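Peptidoglycan glycosyltransferase (Burkholderia ambifaria, PDB 5UY7) belongs to the penicillin-binding proteins and carries a transpeptidase-type domain of the beta-lactamase clan. Local coordinates at residues T290-G295 with T330-T335; S270-F275 with T346-G351. All blocks are in the same frame, centred on the assembly; numbering follows the deposited sequence.

Contact 1: residues T290-G295 with T330-T335; sequences TLVETG and TKIAMT
Val292, in the short strand 291-293, faces Lys331 on helix 326-333, and their CA atoms, 7.3 Å apart, mark the closest approach of the two backbones. Each methyl of Val292 meets a different residue of the helix. Val292 CG1, placed anti to the backbone N (chi1 -177°), meets CB of Lys331 at 4.0 Å. Val292 CG2 meets CG1 of Ile332 at 4.1 Å, the two side chains crossing at about a right angle. Lys331 runs past Val292 in the opposite sense. Its chain is extended beyond CG, and this carries the ammonium along the strand to the next residue. There Lys331 NZ donates a hydrogen bond of 2.7 Å to Glu293 O. The C=O...N angle is 153°, and the donor is tilted 21° from the carbonyl plane. Glu293 O also lies 3.2 Å from Lys331 CE. The carboxylate of Glu293 turns away and bonds through OE1 to Thr314 OG1. Ile332 O accepts both N and OG1 of Thr335. The contact joins a two-stranded antiparallel sheet (291-293 with 314-316) to a helix of the transpeptidase domain. Helix 317-323 packs on Val292 and Ile332 through Val317, and helix 273-282 touches Ile332 through Val277 and Ala280.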
# COMPACT_ATOMS: atom_id res chain seq x y z
N THR A 290 -14.09 -4.70 16.77
CA THR A 290 -13.47 -5.69 17.64
C THR A 290 -12.30 -5.08 18.39
O THR A 290 -11.48 -4.36 17.80
CB THR A 290 -13.00 -6.89 16.81
OG1 THR A 290 -14.14 -7.57 16.27
CG2 THR A 290 -12.18 -7.85 17.67
N LEU A 291 -12.21 -5.37 19.68
CA LEU A 291 -11.11 -4.85 20.49
C LEU A 291 -9.89 -5.77 20.38
O LEU A 291 -10.02 -7.00 20.39
CB LEU A 291 -11.52 -4.72 21.95
CG LEU A 291 -12.67 -3.75 22.22
CD1 LEU A 291 -12.91 -3.61 23.71
CD2 LEU A 291 -12.39 -2.39 21.59
N VAL A 292 -8.72 -5.15 20.30
CA VAL A 292 -7.43 -5.84 20.22
C VAL A 292 -6.53 -5.23 21.29
O VAL A 292 -6.27 -4.02 21.26
CB VAL A 292 -6.79 -5.70 18.83
CG1 VAL A 292 -5.49 -6.50 18.75
CG2 VAL A 292 -7.77 -6.13 17.74
N GLU A 293 -6.06 -6.06 22.21
CA GLU A 293 -5.25 -5.59 23.33
C GLU A 293 -3.78 -5.54 22.90
O GLU A 293 -3.19 -6.58 22.61
CB GLU A 293 -5.41 -6.50 24.54
CG GLU A 293 -6.85 -6.67 25.00
CD GLU A 293 -7.47 -5.37 25.52
OE1 GLU A 293 -6.73 -4.39 25.78
OE2 GLU A 293 -8.71 -5.33 25.66
N THR A 294 -3.21 -4.34 22.87
CA THR A 294 -1.78 -4.21 22.58
C THR A 294 -0.97 -3.75 23.79
O THR A 294 0.27 -3.72 23.70
CB THR A 294 -1.53 -3.27 21.39
OG1 THR A 294 -1.69 -1.90 21.79
CG2 THR A 294 -2.47 -3.58 20.24
N GLY A 295 -1.61 -3.40 24.90
CA GLY A 295 -0.90 -3.12 26.14
C GLY A 295 0.12 -2.01 26.00
O GLY A 295 -0.13 -0.97 25.36
N THR A 330 -0.33 -8.56 14.44
CA THR A 330 0.01 -9.94 14.80
C THR A 330 -1.17 -10.65 15.43
O THR A 330 -1.49 -11.79 15.06
CB THR A 330 1.20 -9.94 15.77
OG1 THR A 330 2.36 -9.43 15.10
CG2 THR A 330 1.47 -11.36 16.29
N LYS A 331 -1.84 -10.00 16.38
CA LYS A 331 -2.93 -10.69 17.08
C LYS A 331 -4.09 -10.96 16.13
O LYS A 331 -4.74 -12.02 16.22
CB LYS A 331 -3.38 -9.89 18.30
CG LYS A 331 -2.31 -9.87 19.40
CD LYS A 331 -2.85 -9.32 20.70
CE LYS A 331 -1.80 -9.36 21.78
NZ LYS A 331 -2.43 -9.11 23.10
N ILE A 332 -4.35 -10.03 15.21
CA ILE A 332 -5.36 -10.27 14.19
C ILE A 332 -4.93 -11.41 13.26
O ILE A 332 -5.72 -12.29 12.93
CB ILE A 332 -5.63 -8.96 13.42
CG1 ILE A 332 -6.33 -7.96 14.35
CG2 ILE A 332 -6.45 -9.22 12.18
CD1 ILE A 332 -6.43 -6.54 13.73
N ALA A 333 -3.65 -11.42 12.87
CA ALA A 333 -3.16 -12.50 12.03
C ALA A 333 -3.31 -13.86 12.69
O ALA A 333 -3.53 -14.86 12.00
CB ALA A 333 -1.69 -12.26 11.67
N MET A 334 -3.19 -13.92 14.02
CA MET A 334 -3.27 -15.21 14.70
C MET A 334 -4.67 -15.80 14.71
O MET A 334 -4.83 -16.97 15.08
CB MET A 334 -2.72 -15.08 16.13
CG MET A 334 -1.23 -14.77 16.19
SD MET A 334 -0.19 -16.08 15.48
CE MET A 334 0.24 -15.37 13.90
N THR A 335 -5.69 -15.03 14.31
CA THR A 335 -7.02 -15.58 14.10
C THR A 335 -7.15 -16.31 12.77
O THR A 335 -8.22 -16.85 12.49
CB THR A 335 -8.09 -14.48 14.16
OG1 THR A 335 -8.03 -13.67 12.98
CG2 THR A 335 -7.91 -13.59 15.39

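Contact 2: residues S270-F275 with T346-G351. With SO4 (sulfate ion), chain B.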
# COMPACT_ATOMS: atom_id res chain seq x y z
N SER A 270 4.89 -1.93 6.91
CA SER A 270 3.55 -1.55 7.37
C SER A 270 2.54 -1.43 6.25
O SER A 270 1.33 -1.42 6.52
CB SER A 270 3.62 -0.24 8.15
OG SER A 270 4.41 -0.39 9.31
N ILE A 271 2.98 -1.33 4.99
CA ILE A 271 2.05 -1.28 3.86
C ILE A 271 1.19 -2.53 3.79
O ILE A 271 0.09 -2.49 3.20
CB ILE A 271 2.87 -1.04 2.57
CG1 ILE A 271 3.46 0.37 2.61
CG2 ILE A 271 2.04 -1.25 1.32
CD1 ILE A 271 4.60 0.59 1.60
N MET A 272 1.62 -3.63 4.40
CA MET A 272 0.80 -4.84 4.38
C MET A 272 -0.27 -4.87 5.46
O MET A 272 -1.15 -5.73 5.38
CB MET A 272 1.67 -6.08 4.54
CG MET A 272 2.62 -6.33 3.39
SD MET A 272 1.83 -6.34 1.76
CE MET A 272 0.75 -7.77 1.95
N LYS A 273 -0.20 -4.00 6.47
CA LYS A 273 -1.14 -4.10 7.58
C LYS A 273 -2.59 -4.01 7.12
O LYS A 273 -3.43 -4.76 7.65
CB LYS A 273 -0.81 -3.04 8.64
CG LYS A 273 0.49 -3.36 9.37
CD LYS A 273 1.05 -2.18 10.19
CE LYS A 273 2.28 -2.65 10.94
NZ LYS A 273 3.12 -1.53 11.52
N PRO A 274 -2.96 -3.18 6.14
CA PRO A 274 -4.36 -3.18 5.68
C PRO A 274 -4.81 -4.50 5.09
O PRO A 274 -6.00 -4.79 5.13
CB PRO A 274 -4.38 -2.06 4.63
CG PRO A 274 -3.32 -1.13 5.10
CD PRO A 274 -2.23 -2.02 5.57
N PHE A 275 -3.90 -5.30 4.52
CA PHE A 275 -4.32 -6.58 3.96
C PHE A 275 -4.53 -7.62 5.04
O PHE A 275 -5.43 -8.46 4.93
CB PHE A 275 -3.31 -7.08 2.92
CG PHE A 275 -3.26 -6.22 1.69
CD1 PHE A 275 -4.32 -6.21 0.80
CD2 PHE A 275 -2.18 -5.38 1.45
CE1 PHE A 275 -4.31 -5.38 -0.32
CE2 PHE A 275 -2.17 -4.55 0.33
CZ PHE A 275 -3.24 -4.56 -0.55
N THR A 346 -1.52 -14.46 -2.55
CA THR A 346 -1.48 -14.88 -3.94
C THR A 346 -2.58 -14.20 -4.74
O THR A 346 -2.38 -13.86 -5.92
CB THR A 346 -1.58 -16.40 -4.02
OG1 THR A 346 -0.42 -16.96 -3.42
CG2 THR A 346 -1.68 -16.87 -5.46
N SER A 347 -3.74 -13.98 -4.13
CA SER A 347 -4.83 -13.35 -4.86
C SER A 347 -4.51 -11.90 -5.21
O SER A 347 -4.96 -11.42 -6.25
CB SER A 347 -6.15 -13.45 -4.07
OG SER A 347 -6.17 -12.55 -2.99
N ILE A 348 -3.71 -11.20 -4.39
CA ILE A 348 -3.33 -9.83 -4.71
C ILE A 348 -2.04 -9.82 -5.52
O ILE A 348 -1.41 -8.77 -5.70
CB ILE A 348 -3.20 -8.95 -3.45
CG1 ILE A 348 -2.21 -9.53 -2.44
CG2 ILE A 348 -4.57 -8.73 -2.80
CD1 ILE A 348 -1.80 -8.56 -1.32
N GLY A 349 -1.64 -10.98 -6.03
CA GLY A 349 -0.57 -11.06 -7.01
C GLY A 349 0.84 -11.12 -6.47
O GLY A 349 1.79 -10.99 -7.25
N LEU A 350 1.02 -11.32 -5.17
CA LEU A 350 2.37 -11.39 -4.63
C LEU A 350 3.01 -12.73 -4.97
O LEU A 350 2.33 -13.74 -5.14
CB LEU A 350 2.36 -11.18 -3.11
CG LEU A 350 1.68 -9.90 -2.64
CD1 LEU A 350 1.99 -9.66 -1.18
CD2 LEU A 350 2.15 -8.72 -3.49
N GLY A 351 4.34 -12.72 -5.09
CA GLY A 351 5.08 -13.92 -5.46
C GLY A 351 4.98 -14.29 -6.92
O GLY A 351 5.48 -15.36 -7.31
S SO4 B . 6.53 2.76 9.12
O1 SO4 B . 6.44 3.37 7.79
O2 SO4 B . 5.61 3.43 10.03
O3 SO4 B . 7.90 2.92 9.61
O4 SO4 B . 6.22 1.33 9.11
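Ile348 pushes its CD1 methyl onto the ring of Phe275. Ile348 CD1 stands over the centre of one face, 4.0 Å from the Phe275 centroid and 7° off the ring normal, a CH-pi contact. Ile348 CG2 comes to 4.2 Å from Phe275 CE1 at the ring margin. CG1 of Ile348 sits between the backbone N and the carbonyl carbon (chi1 56°), which sends the CD1 branch out to the ring. A second bump comes from the other segment. Met272 is bent at chi2 and chi3, bringing CE toward 346-351. Met272 CE meets Leu350 CD1 tip to tip at 3.9 Å and lies 4.2 Å from Ile348 CD1. CD1 of Ile348 thus fits a shallow hollow formed by the Phe275 ring and the Met272 methyl. The 346-351 segment presents Ile348 and Leu350 from a Schellman motif that ends helix 338-347: Gly349 is its C-prime residue, with Gly349 N bonded to Thr346 O and Leu350 N to Tyr345 O. Ser270 and Lys273 fit the SxxK pattern of penicillin-binding proteins, so the contact probably backs the active-site helix. Lys273 NZ donates to Ser270 OG at 2.8 Å and to Asn326 OD1. Ser270 OG donates to a sulfate ion, probably from the crystallisation liquor, which also bonds Ser462 OG. Tyr397 of helix 390-401 meets the Phe275 ring edge-to-face, and Val425 touches Ile348.

How the contacts relate
From the N terminus, the chain first passes 270-275, which leads into helix 273-282, and then reaches strand 291-293. It next builds the short strands up to 314-316 and helix 317-323. Helix 326-333 brings it back to the strand, and contact 1 closes this loop of 34 residues. Helix 338-347 follows, and the turn after it returns to 270-275, where contact 2 closes a loop of 70 residues. Contact 1 is therefore nested inside the loop of contact 2. Their centres are 19 Å apart and they do not touch. Contact 1 ties a peripheral strand to helix 326-333; contact 2, nearer the centre of the chain, joins the start of helix 273-282 to that turn.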